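Local coordinates for protein catechol 1,2 dioxygenase (Acinetobacter radioresistens, PDB 2XSU) that probably catalyses the intradiol cleavage of catechol by dioxygen to cis,cis-muconate at a ferric iron, a step of the beta-ketoadipate pathway, at residues E92-A97 against A299-E304; N243-E248 against V263-D268; T136-G141 against R278-P283; G101-T106 against F289-V294. The protein carries 1 engineered substitution. All blocks are in the same frame, centred on the assembly; numbering follows the deposited sequence.

Interaction 1. Residues E92-A97 against A299-E304; sequences EADAKA and AAPSSE
Pro-301 lays its ring against the C-terminal end of helix 82-96, where Ala-97 and Asp-94 meet different parts of it. The methyl CB of Ala-97 approaches CD of Pro-301, the ring carbon bound to the backbone nitrogen, at 3.7 Å, and this is the closest apolar approach across the contact. Asp-94 comes to the same ring with an oxygen: its OD1 lies 3.8 Å from CG of Pro-301, with the ring atoms CB and CD only slightly farther off. The two side chains cross obliquely. The carboxylate reaches this position because CG of Asp-94 stands beside the backbone N and anti to the carbonyl carbon (chi1 -78°), while a chi2 of -4° brings OD1 round to the same side as CA. The carbonyl O of Ala-93, 4.2 Å from CG of Pro-301, adds a looser contact from the helix backbone.

No hydrogen bond joins the two segments directly; the polar link runs through Arg-236. Its NH2 forms a salt bridge with Asp-94 OD1 and also a hydrogen bond to Pro-301 O, and so joins helix to loop through a third residue. The other carboxylate oxygen of Asp-94, OD2, pairs with Arg-105 NH1. Two cationic partners would favour the ionised form of Asp-94.

Ile-99, just beyond the helix, also packs on Pro-301. The contact lies at the protein surface between the end of helix 82-96 and the loop that follows strand 284-293, on its way to strand 310-311.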
loop_
_atom_site.group_PDB
_atom_site.type_symbol
_atom_site.label_atom_id
_atom_site.label_comp_id
_atom_site.label_asym_id
_atom_site.label_seq_id
_atom_site.Cartn_x
_atom_site.Cartn_y
_atom_site.Cartn_z
ATOM N N GLU A 92 -17.539 8.222 -19.592
ATOM C CA GLU A 92 -17.496 7.601 -20.927
ATOM C C GLU A 92 -18.427 6.402 -21.029
ATOM O O GLU A 92 -19.090 6.223 -22.084
ATOM C CB GLU A 92 -16.060 7.231 -21.320
ATOM C CG GLU A 92 -15.915 6.830 -22.790
ATOM C CD GLU A 92 -15.888 8.003 -23.789
ATOM O OE1 GLU A 92 -16.073 9.179 -23.410
ATOM O OE2 GLU A 92 -15.677 7.730 -24.993
ATOM N N ALA A 93 -18.499 5.587 -19.966
ATOM C CA ALA A 93 -19.500 4.506 -19.900
ATOM C C ALA A 93 -20.929 5.046 -20.021
ATOM O O ALA A 93 -21.767 4.452 -20.733
ATOM C CB ALA A 93 -19.350 3.691 -18.613
ATOM N N ASP A 94 -21.212 6.182 -19.368
ATOM C CA ASP A 94 -22.556 6.770 -19.418
ATOM C C ASP A 94 -22.853 7.302 -20.807
ATOM O O ASP A 94 -23.968 7.097 -21.325
ATOM C CB ASP A 94 -22.719 7.903 -18.401
ATOM C CG ASP A 94 -22.947 7.404 -16.977
ATOM O OD1 ASP A 94 -23.065 6.187 -16.680
ATOM O OD2 ASP A 94 -22.937 8.295 -16.105
ATOM N N ALA A 95 -21.857 7.917 -21.439
ATOM C CA ALA A 95 -22.029 8.404 -22.823
ATOM C C ALA A 95 -22.380 7.246 -23.751
ATOM O O ALA A 95 -23.290 7.371 -24.607
ATOM C CB ALA A 95 -20.793 9.132 -23.329
ATOM N N LYS A 96 -21.672 6.129 -23.608
ATOM C CA LYS A 96 -21.912 4.962 -24.483
ATOM C C LYS A 96 -23.282 4.325 -24.206
ATOM O O LYS A 96 -23.825 3.599 -25.049
ATOM C CB LYS A 96 -20.776 3.949 -24.361
ATOM C CG LYS A 96 -19.515 4.419 -25.083
ATOM C CD LYS A 96 -18.268 3.621 -24.706
ATOM C CE LYS A 96 -17.018 4.216 -25.348
ATOM N NZ LYS A 96 -15.788 3.466 -24.913
ATOM N N ALA A 97 -23.843 4.605 -23.033
ATOM C CA ALA A 97 -25.215 4.177 -22.708
ATOM C C ALA A 97 -26.304 5.150 -23.176
ATOM O O ALA A 97 -27.507 4.867 -23.034
ATOM C CB ALA A 97 -25.328 3.913 -21.176
ATOM N N ALA A 299 -31.272 0.052 -18.733
ATOM C CA ALA A 299 -30.011 0.126 -19.478
ATOM C C ALA A 299 -28.851 0.851 -18.749
ATOM O O ALA A 299 -27.678 0.707 -19.134
ATOM C CB ALA A 299 -30.263 0.786 -20.842
ATOM N N ALA A 300 -29.173 1.643 -17.727
ATOM C CA ALA A 300 -28.177 2.521 -17.098
ATOM C C ALA A 300 -27.115 1.749 -16.290
ATOM O O ALA A 300 -27.474 0.889 -15.479
ATOM C CB ALA A 300 -28.870 3.565 -16.205
ATOM N N PRO A 301 -25.811 2.048 -16.520
ATOM C CA PRO A 301 -24.807 1.563 -15.565
ATOM C C PRO A 301 -25.094 2.111 -14.167
ATOM O O PRO A 301 -25.716 3.178 -14.023
ATOM C CB PRO A 301 -23.492 2.159 -16.086
ATOM C CG PRO A 301 -23.752 2.514 -17.518
ATOM C CD PRO A 301 -25.208 2.830 -17.616
ATOM N N SER A 302 -24.660 1.389 -13.137
ATOM C CA SER A 302 -24.836 1.884 -11.764
ATOM C C SER A 302 -24.046 3.185 -11.572
ATOM O O SER A 302 -22.942 3.334 -12.130
ATOM C CB SER A 302 -24.397 0.829 -10.744
ATOM O OG SER A 302 -24.729 1.245 -9.422
ATOM N N SER A 303 -24.622 4.135 -10.824
ATOM C CA SER A 303 -23.889 5.357 -10.453
ATOM C C SER A 303 -23.517 5.359 -8.969
ATOM O O SER A 303 -23.038 6.382 -8.435
ATOM C CB SER A 303 -24.679 6.612 -10.827
ATOM O OG SER A 303 -25.875 6.693 -10.066
ATOM N N GLU A 304 -23.734 4.210 -8.325
ATOM C CA GLU A 304 -23.408 4.005 -6.914
ATOM C C GLU A 304 -22.092 3.244 -6.751
ATOM O O GLU A 304 -21.810 2.307 -7.494
ATOM C CB GLU A 304 -24.526 3.232 -6.236
ATOM C CG GLU A 304 -25.834 4.017 -6.158
ATOM C CD GLU A 304 -27.000 3.200 -5.629
ATOM O OE1 GLU A 304 -26.845 1.980 -5.382
ATOM O OE2 GLU A 304 -28.089 3.784 -5.475
#

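Interaction 2. Residues N243-E248 against V263-D268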
loop_
_atom_site.group_PDB
_atom_site.type_symbol
_atom_site.label_atom_id
_atom_site.label_comp_id
_atom_site.label_asym_id
_atom_site.label_seq_id
_atom_site.Cartn_x
_atom_site.Cartn_y
_atom_site.Cartn_z
ATOM N N ASN A 243 -17.496 24.183 -6.489
ATOM C CA ASN A 243 -16.358 25.021 -6.140
ATOM C C ASN A 243 -16.829 26.453 -6.191
ATOM O O ASN A 243 -17.947 26.732 -6.664
ATOM C CB ASN A 243 -15.247 24.859 -7.162
ATOM C CG ASN A 243 -14.556 23.555 -7.041
ATOM O OD1 ASN A 243 -13.795 23.329 -6.089
ATOM N ND2 ASN A 243 -14.829 22.657 -7.977
ATOM N N ILE A 244 -16.019 27.340 -5.613
ATOM C CA ILE A 244 -16.422 28.743 -5.486
ATOM C C ILE A 244 -15.518 29.599 -6.337
ATOM O O ILE A 244 -14.276 29.535 -6.215
ATOM C CB ILE A 244 -16.387 29.176 -4.002
ATOM C CG1 ILE A 244 -17.371 28.317 -3.192
ATOM C CG2 ILE A 244 -16.729 30.681 -3.870
ATOM C CD1 ILE A 244 -17.353 28.549 -1.717
ATOM N N GLU A 245 -16.138 30.388 -7.221
ATOM C CA GLU A 245 -15.422 31.285 -8.121
ATOM C C GLU A 245 -14.584 32.248 -7.285
ATOM O O GLU A 245 -15.016 32.691 -6.214
ATOM C CB GLU A 245 -16.436 32.062 -8.981
ATOM C CG GLU A 245 -15.829 32.832 -10.127
ATOM C CD GLU A 245 -15.064 31.959 -11.114
ATOM O OE1 GLU A 245 -15.685 31.149 -11.822
ATOM O OE2 GLU A 245 -13.824 32.126 -11.194
ATOM N N GLY A 246 -13.360 32.517 -7.750
ATOM C CA GLY A 246 -12.473 33.419 -6.988
ATOM C C GLY A 246 -11.307 32.767 -6.266
ATOM O O GLY A 246 -10.417 33.468 -5.764
ATOM N N ASP A 247 -11.348 31.442 -6.163
ATOM C CA ASP A 247 -10.314 30.736 -5.418
ATOM C C ASP A 247 -9.031 30.643 -6.256
ATOM O O ASP A 247 -9.071 30.335 -7.446
ATOM C CB ASP A 247 -10.808 29.324 -5.053
ATOM C CG ASP A 247 -9.993 28.689 -3.945
ATOM O OD1 ASP A 247 -8.809 28.379 -4.171
ATOM O OD2 ASP A 247 -10.544 28.481 -2.839
ATOM N N GLU A 248 -7.911 30.914 -5.600
ATOM C CA GLU A 248 -6.575 30.778 -6.200
ATOM C C GLU A 248 -6.402 29.433 -6.913
ATOM O O GLU A 248 -5.750 29.370 -7.973
ATOM C CB GLU A 248 -5.519 30.936 -5.093
ATOM C CG GLU A 248 -4.101 30.771 -5.542
ATOM C CD GLU A 248 -3.083 30.913 -4.401
ATOM O OE1 GLU A 248 -3.448 30.838 -3.194
ATOM O OE2 GLU A 248 -1.894 31.058 -4.746
ATOM N N VAL A 263 -19.029 25.148 -10.896
ATOM C CA VAL A 263 -18.461 26.357 -10.265
ATOM C C VAL A 263 -19.607 27.309 -9.915
ATOM O O VAL A 263 -20.417 27.679 -10.778
ATOM C CB VAL A 263 -17.442 27.055 -11.187
ATOM C CG1 VAL A 263 -16.818 28.257 -10.474
ATOM C CG2 VAL A 263 -16.328 26.028 -11.616
ATOM N N ALA A 264 -19.680 27.671 -8.645
ATOM C CA ALA A 264 -20.692 28.575 -8.137
ATOM C C ALA A 264 -20.085 29.913 -7.727
ATOM O O ALA A 264 -18.939 29.993 -7.277
ATOM C CB ALA A 264 -21.403 27.932 -6.930
ATOM N N THR A 265 -20.870 30.973 -7.893
ATOM C CA THR A 265 -20.484 32.313 -7.454
ATOM C C THR A 265 -21.159 32.628 -6.120
ATOM O O THR A 265 -22.391 32.485 -5.981
ATOM C CB THR A 265 -20.884 33.346 -8.530
ATOM O OG1 THR A 265 -20.164 33.061 -9.740
ATOM C CG2 THR A 265 -20.537 34.754 -8.084
ATOM N N ALA A 266 -20.362 33.029 -5.144
ATOM C CA ALA A 266 -20.889 33.417 -3.817
ATOM C C ALA A 266 -21.309 34.872 -3.924
ATOM O O ALA A 266 -20.459 35.753 -4.136
ATOM C CB ALA A 266 -19.819 33.248 -2.770
ATOM N N THR A 267 -22.601 35.132 -3.795
ATOM C CA THR A 267 -23.087 36.496 -3.817
ATOM C C THR A 267 -23.080 37.092 -2.406
ATOM O O THR A 267 -23.135 36.364 -1.405
ATOM C CB THR A 267 -24.457 36.566 -4.463
ATOM O OG1 THR A 267 -25.419 35.967 -3.598
ATOM C CG2 THR A 267 -24.458 35.824 -5.796
ATOM N N ASP A 268 -22.969 38.425 -2.316
ATOM C CA ASP A 268 -22.917 39.099 -1.018
ATOM C C ASP A 268 -24.283 39.699 -0.739
ATOM O O ASP A 268 -24.852 40.363 -1.610
ATOM C CB ASP A 268 -21.869 40.218 -1.028
ATOM C CG ASP A 268 -20.465 39.716 -0.715
ATOM O OD1 ASP A 268 -20.164 39.481 0.482
ATOM O OD2 ASP A 268 -19.643 39.624 -1.659
#
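Ala-264 pairs with Asn-243 and Glu-245 through backbone hydrogen bonds, in the parallel pattern in which one residue bonds to two on the neighbouring strand. Its N donates to Asn-243 O at 2.8 Å, and its O receives Glu-245 N at the same distance. A CA-H...O contact, from Ile-244 CA to Ala-264 O at 3.3 Å, lies between them.

The side-chain contacts divide by face. Ile-244 and Ala-264 point to one side of the sheet, where Ile-244 CG2 approaches Ala-266 CB at 4.2 Å and Ile-287 of strand 284-293 touches all three residues. Val-263 points to the other side with Asn-243. CG1 of Val-263 makes a van der Waals approach to Glu-245 OE1 at 3.4 Å: the glutamate leaves the backbone with CG anti to N and then bends at chi2 (59°), which turns CD toward the valine. Another such approach brings Glu-245 CB to 3.9 Å from Thr-265 OG1.

Beyond the bridges the first strand leaves through a type II turn from Ile-244 to Asp-247. Gly-246 occupies its third position, at a positive phi of 107°, and the closing bond is weak.

Such parallel pairing belongs to the beta core of the intradiol dioxygenases, in the transthyretin clan. Here it borders the surroundings of the metal site: the side chain of Asn-243 is about 4 Å from that of His-225, a ligand of the ferric iron, and about 9 Å from the iron itself.

Interaction 3. Residues T136-G141 against R278-P283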
loop_
_atom_site.group_PDB
_atom_site.type_symbol
_atom_site.label_atom_id
_atom_site.label_comp_id
_atom_site.label_asym_id
_atom_site.label_seq_id
_atom_site.Cartn_x
_atom_site.Cartn_y
_atom_site.Cartn_z
ATOM N N THR A 136 -20.704 33.843 7.314
ATOM C CA THR A 136 -21.888 33.001 7.195
ATOM C C THR A 136 -22.197 32.756 5.707
ATOM O O THR A 136 -22.030 33.641 4.858
ATOM C CB THR A 136 -23.093 33.710 7.845
ATOM O OG1 THR A 136 -22.867 33.808 9.251
ATOM C CG2 THR A 136 -24.352 32.930 7.629
ATOM N N LEU A 137 -22.586 31.518 5.382
ATOM C CA LEU A 137 -22.983 31.133 4.023
ATOM C C LEU A 137 -24.337 30.447 4.069
ATOM O O LEU A 137 -24.529 29.533 4.871
ATOM C CB LEU A 137 -21.957 30.145 3.428
ATOM C CG LEU A 137 -22.344 29.459 2.118
ATOM C CD1 LEU A 137 -22.495 30.451 0.961
ATOM C CD2 LEU A 137 -21.270 28.413 1.777
ATOM N N ILE A 138 -25.256 30.890 3.214
ATOM C CA ILE A 138 -26.483 30.141 2.931
ATOM C C ILE A 138 -26.346 29.494 1.559
ATOM O O ILE A 138 -26.002 30.176 0.551
ATOM C CB ILE A 138 -27.718 31.058 2.940
ATOM C CG1 ILE A 138 -27.988 31.502 4.385
ATOM C CG2 ILE A 138 -28.922 30.335 2.288
ATOM C CD1 ILE A 138 -29.087 32.566 4.569
ATOM N N ILE A 139 -26.591 28.185 1.516
ATOM C CA ILE A 139 -26.648 27.442 0.267
ATOM C C ILE A 139 -28.067 27.011 0.063
ATOM O O ILE A 139 -28.697 26.476 0.993
ATOM C CB ILE A 139 -25.814 26.128 0.316
ATOM C CG1 ILE A 139 -24.401 26.422 0.809
ATOM C CG2 ILE A 139 -25.818 25.442 -1.031
ATOM C CD1 ILE A 139 -23.601 25.146 1.135
ATOM N N GLU A 140 -28.603 27.224 -1.130
ATOM C CA GLU A 140 -29.922 26.673 -1.434
ATOM C C GLU A 140 -30.090 26.239 -2.863
ATOM O O GLU A 140 -29.329 26.662 -3.750
ATOM C CB GLU A 140 -31.066 27.564 -0.977
ATOM C CG GLU A 140 -31.263 28.833 -1.714
ATOM C CD GLU A 140 -32.215 29.785 -0.945
ATOM O OE1 GLU A 140 -32.097 30.994 -1.107
ATOM O OE2 GLU A 140 -33.074 29.327 -0.168
ATOM N N GLY A 141 -31.027 25.322 -3.061
ATOM C CA GLY A 141 -31.260 24.779 -4.382
ATOM C C GLY A 141 -32.536 23.982 -4.450
ATOM O O GLY A 141 -33.134 23.662 -3.423
ATOM N N ARG A 278 -33.898 36.417 6.901
ATOM C CA ARG A 278 -33.124 35.200 7.158
ATOM C C ARG A 278 -32.838 34.975 8.638
ATOM O O ARG A 278 -32.230 33.962 9.010
ATOM C CB ARG A 278 -31.794 35.261 6.397
ATOM C CG ARG A 278 -31.932 35.296 4.889
ATOM C CD ARG A 278 -32.380 33.963 4.359
ATOM N NE ARG A 278 -32.211 33.880 2.915
ATOM C CZ ARG A 278 -32.481 32.799 2.188
ATOM N NH1 ARG A 278 -32.934 31.696 2.766
ATOM N NH2 ARG A 278 -32.305 32.835 0.876
ATOM N N GLU A 279 -33.277 35.922 9.473
ATOM C CA GLU A 279 -33.022 35.932 10.916
ATOM C C GLU A 279 -31.534 35.968 11.245
ATOM O O GLU A 279 -31.056 35.272 12.150
ATOM C CB GLU A 279 -33.732 34.773 11.637
ATOM C CG GLU A 279 -35.245 34.771 11.459
ATOM C CD GLU A 279 -35.936 33.696 12.293
ATOM O OE1 GLU A 279 -36.140 33.918 13.512
ATOM O OE2 GLU A 279 -36.283 32.635 11.727
ATOM N N LEU A 280 -30.812 36.796 10.495
ATOM C CA LEU A 280 -29.391 37.013 10.714
ATOM C C LEU A 280 -29.169 38.463 11.138
ATOM O O LEU A 280 -30.124 39.246 11.143
ATOM C CB LEU A 280 -28.607 36.659 9.439
ATOM C CG LEU A 280 -28.764 35.205 8.957
ATOM C CD1 LEU A 280 -28.242 35.036 7.536
ATOM C CD2 LEU A 280 -28.087 34.201 9.899
ATOM N N ASP A 281 -27.930 38.813 11.492
ATOM C CA ASP A 281 -27.604 40.155 12.002
ATOM C C ASP A 281 -26.514 40.881 11.188
ATOM O O ASP A 281 -26.351 42.100 11.308
ATOM C CB ASP A 281 -27.187 40.091 13.480
ATOM C CG ASP A 281 -25.973 39.187 13.713
ATOM O OD1 ASP A 281 -26.131 37.945 13.634
ATOM O OD2 ASP A 281 -24.866 39.709 13.987
ATOM N N LYS A 282 -25.776 40.128 10.373
ATOM C CA LYS A 282 -24.672 40.674 9.567
ATOM C C LYS A 282 -24.821 40.281 8.082
ATOM O O LYS A 282 -25.596 39.379 7.762
ATOM C CB LYS A 282 -23.317 40.220 10.148
ATOM C CG LYS A 282 -23.130 38.704 10.333
ATOM C CD LYS A 282 -21.781 38.337 10.995
ATOM C CE LYS A 282 -21.909 38.163 12.515
ATOM N NZ LYS A 282 -20.595 38.157 13.271
ATOM N N PRO A 283 -24.121 40.981 7.160
ATOM C CA PRO A 283 -24.063 40.456 5.808
ATOM C C PRO A 283 -23.623 38.998 5.752
ATOM O O PRO A 283 -22.862 38.537 6.612
ATOM C CB PRO A 283 -23.012 41.340 5.161
ATOM C CG PRO A 283 -23.320 42.678 5.729
ATOM C CD PRO A 283 -23.702 42.397 7.188
HETATM O O HOH W 1 -21.054 36.815 7.197
HETATM O O HOH W 2 -35.032 30.760 0.795
#
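Thr-136, Ile-138 and Glu-140, alternate residues of an extended strand, turn their side chains toward Arg-278 and Leu-280 of a loop that swings round at Glu-279, which with positive phi and two bonds back into the last turn forms a Schellman motif at the end of helix 272-277.

Glu-140 and Arg-278 reach toward each other tip to tip. NH2 of Arg-278 donates to OE1 of Glu-140 at 2.7 Å, a salt bridge bent to 148°. The oxygen lies near the guanidinium plane, but the donor meets it on the syn side and out of the carboxylate plane, and the two planes are turned 46° apart. Glu-140 starts from the crowded position, its CG between backbone N and carbonyl carbon (chi1 70°), and runs extended. Water 2 donates to Glu-140 OE2 at 2.6 Å and accepts a weak bond from Arg-278 NH1. His-286 NE2 also bonds to OE1.

Ile-138 crosses the arginine chain at a slant, with CD1 3.6 Å from Arg-278 CD, and its CG2 sits 4.1 Å above one face of the guanidinium, offset toward the rim. CD1 of Ile-138 also meets CD1 of Leu-280 at 4.0 Å, and CG2 of Thr-136 comes 4.4 Å from that leucine CD1. At the start of the strand, water 1 accepts from Thr-136 N at 3.0 Å and donates to Pro-283 O at 2.6 Å.

Phe-284 and His-286 of strand 284-293 touch both Ile-138 and Arg-278. Strand 136-145 runs between this parallel neighbour and antiparallel strand 190-196, while Leu-280 packs back on Ile-275 of helix 272-277.

Interaction 4. Residues G101-T106 against F289-V294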
loop_
_atom_site.group_PDB
_atom_site.type_symbol
_atom_site.label_atom_id
_atom_site.label_comp_id
_atom_site.label_asym_id
_atom_site.label_seq_id
_atom_site.Cartn_x
_atom_site.Cartn_y
_atom_site.Cartn_z
ATOM N N GLY A 101 -27.515 14.422 -19.676
ATOM C CA GLY A 101 -28.171 15.302 -18.744
ATOM C C GLY A 101 -27.748 14.997 -17.326
ATOM O O GLY A 101 -26.951 14.088 -17.055
ATOM N N GLY A 102 -28.287 15.775 -16.409
ATOM C CA GLY A 102 -27.936 15.626 -15.029
ATOM C C GLY A 102 -26.776 16.519 -14.632
ATOM O O GLY A 102 -25.891 16.864 -15.436
ATOM N N THR A 103 -26.780 16.892 -13.366
ATOM C CA THR A 103 -25.642 17.614 -12.814
ATOM C C THR A 103 -24.400 16.708 -12.962
ATOM O O THR A 103 -24.488 15.502 -12.676
ATOM C CB THR A 103 -25.938 17.943 -11.349
ATOM O OG1 THR A 103 -27.095 18.795 -11.307
ATOM C CG2 THR A 103 -24.760 18.708 -10.717
ATOM N N PRO A 104 -23.249 17.259 -13.431
ATOM C CA PRO A 104 -22.041 16.428 -13.595
ATOM C C PRO A 104 -21.536 15.830 -12.271
ATOM O O PRO A 104 -21.663 16.456 -11.215
ATOM C CB PRO A 104 -20.984 17.431 -14.107
ATOM C CG PRO A 104 -21.748 18.515 -14.715
ATOM C CD PRO A 104 -23.011 18.629 -13.907
ATOM N N ARG A 105 -20.946 14.645 -12.353
ATOM C CA ARG A 105 -20.251 14.032 -11.224
ATOM C C ARG A 105 -18.845 14.574 -11.030
ATOM O O ARG A 105 -18.215 15.039 -11.982
ATOM C CB ARG A 105 -20.183 12.510 -11.412
ATOM C CG ARG A 105 -19.350 12.090 -12.635
ATOM C CD ARG A 105 -18.909 10.617 -12.629
ATOM N NE ARG A 105 -19.988 9.654 -12.464
ATOM C CZ ARG A 105 -20.747 9.126 -13.429
ATOM N NH1 ARG A 105 -20.647 9.485 -14.708
ATOM N NH2 ARG A 105 -21.664 8.224 -13.083
ATOM N N THR A 106 -18.363 14.513 -9.796
ATOM C CA THR A 106 -16.926 14.613 -9.558
ATOM C C THR A 106 -16.515 13.796 -8.332
ATOM O O THR A 106 -17.334 13.003 -7.813
ATOM C CB THR A 106 -16.415 16.076 -9.582
ATOM O OG1 THR A 106 -14.996 16.058 -9.775
ATOM C CG2 THR A 106 -16.800 16.855 -8.302
ATOM N N PHE A 289 -27.210 26.353 -5.650
ATOM C CA PHE A 289 -26.771 25.150 -6.323
ATOM C C PHE A 289 -27.962 24.191 -6.528
ATOM O O PHE A 289 -28.360 23.438 -5.611
ATOM C CB PHE A 289 -25.624 24.501 -5.535
ATOM C CG PHE A 289 -24.980 23.328 -6.249
ATOM C CD1 PHE A 289 -24.210 23.535 -7.394
ATOM C CD2 PHE A 289 -25.125 22.024 -5.745
ATOM C CE1 PHE A 289 -23.595 22.442 -8.052
ATOM C CE2 PHE A 289 -24.530 20.929 -6.401
ATOM C CZ PHE A 289 -23.767 21.147 -7.555
ATOM N N ASN A 290 -28.541 24.256 -7.726
ATOM C CA ASN A 290 -29.607 23.343 -8.130
ATOM C C ASN A 290 -29.022 22.033 -8.605
ATOM O O ASN A 290 -27.866 21.975 -9.097
ATOM C CB ASN A 290 -30.485 23.982 -9.219
ATOM C CG ASN A 290 -31.075 25.285 -8.773
ATOM O OD1 ASN A 290 -31.591 25.396 -7.646
ATOM N ND2 ASN A 290 -30.974 26.303 -9.623
ATOM N N VAL A 291 -29.786 20.971 -8.412
ATOM C CA VAL A 291 -29.344 19.644 -8.793
ATOM C C VAL A 291 -30.377 19.001 -9.702
ATOM O O VAL A 291 -31.566 18.979 -9.381
ATOM C CB VAL A 291 -29.121 18.745 -7.569
ATOM C CG1 VAL A 291 -28.755 17.336 -8.004
ATOM C CG2 VAL A 291 -27.996 19.306 -6.687
ATOM N N GLU A 292 -29.905 18.473 -10.821
ATOM C CA GLU A 292 -30.752 17.711 -11.740
ATOM C C GLU A 292 -30.328 16.247 -11.730
ATOM O O GLU A 292 -29.160 15.910 -12.007
ATOM C CB GLU A 292 -30.628 18.314 -13.142
ATOM C CG GLU A 292 -31.331 17.587 -14.259
ATOM C CD GLU A 292 -31.116 18.291 -15.602
ATOM O OE1 GLU A 292 -31.685 19.388 -15.802
ATOM O OE2 GLU A 292 -30.347 17.762 -16.440
ATOM N N LEU A 293 -31.277 15.378 -11.406
ATOM C CA LEU A 293 -31.051 13.936 -11.361
ATOM C C LEU A 293 -31.608 13.241 -12.606
ATOM O O LEU A 293 -32.635 13.668 -13.169
ATOM C CB LEU A 293 -31.692 13.322 -10.103
ATOM C CG LEU A 293 -31.193 13.817 -8.749
ATOM C CD1 LEU A 293 -32.000 13.143 -7.625
ATOM C CD2 LEU A 293 -29.708 13.512 -8.603
ATOM N N VAL A 294 -30.922 12.183 -13.017
ATOM C CA VAL A 294 -31.314 11.381 -14.188
ATOM C C VAL A 294 -32.148 10.191 -13.700
ATOM O O VAL A 294 -31.825 9.569 -12.691
ATOM C CB VAL A 294 -30.056 10.910 -14.967
ATOM C CG1 VAL A 294 -30.425 10.006 -16.155
ATOM C CG2 VAL A 294 -29.229 12.121 -15.453
HETATM O O HOH W 3 -27.209 14.009 -11.888
HETATM O O HOH W 4 -26.820 21.186 -12.147
#
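Thr-103 and Glu-292 bond to each other twice, joining the loop after helix 82-96 to strand 284-293 of the transthyretin-clan beta fold. Thr-103 N donates to Glu-292 O at 2.9 Å, in the carbonyl plane and on a lone pair. In return, Glu-292 N donates to Thr-103 OG1 at 2.9 Å, almost straight at 175°. The hydroxyl thus takes a place that a backbone carbonyl would have in a beta ladder; OG1 stands beside its own backbone N (chi1 -62°), which lets one residue use both groups on the strand. Its CG2 approaches Phe-289 CZ obliquely at 4.1 Å.

Glu-292 runs extended beyond CG and reaches Gly-102: N of Gly-102 donates to OE2 of Glu-292 at 2.9 Å, meeting the anti lone pair of that oxygen. A CB on Gly-102 would clash with Val-294 CG2, and at a phi of 92° it would also press against the carbonyl O of Gly-101. Val-294 CG2 packs 3.8 Å from Gly-102 CA and 3.4 Å from Gly-101 O.

Leu-262 and Leu-238 border Thr-103 from neighbouring parts of the fold. Water 3 completes the link, donating to Glu-292 O at 2.7 Å and to Thr-103 O at 3.2 Å.

From the N terminus, the chain opens interaction 1 at the end of helix 82-96, then interaction 4 in the following loop, interaction 3 on strand 136-145 and interaction 2 on strand 238-244. They close in the reverse order: 2 at strand 263-269, 3 after helix 272-277, 4 on strand 284-293 and 1 in the loop beyond. All four therefore nest, and none cross. Interactions 1 and 4 touch through the Asp-94 to Arg-105 salt bridge and together attach the N-terminal helical part to the beta domain. Interactions 3 and 4 meet where Glu-140 O and Phe-289 N probably bond, while 2 joins strands of the same sheet near the iron.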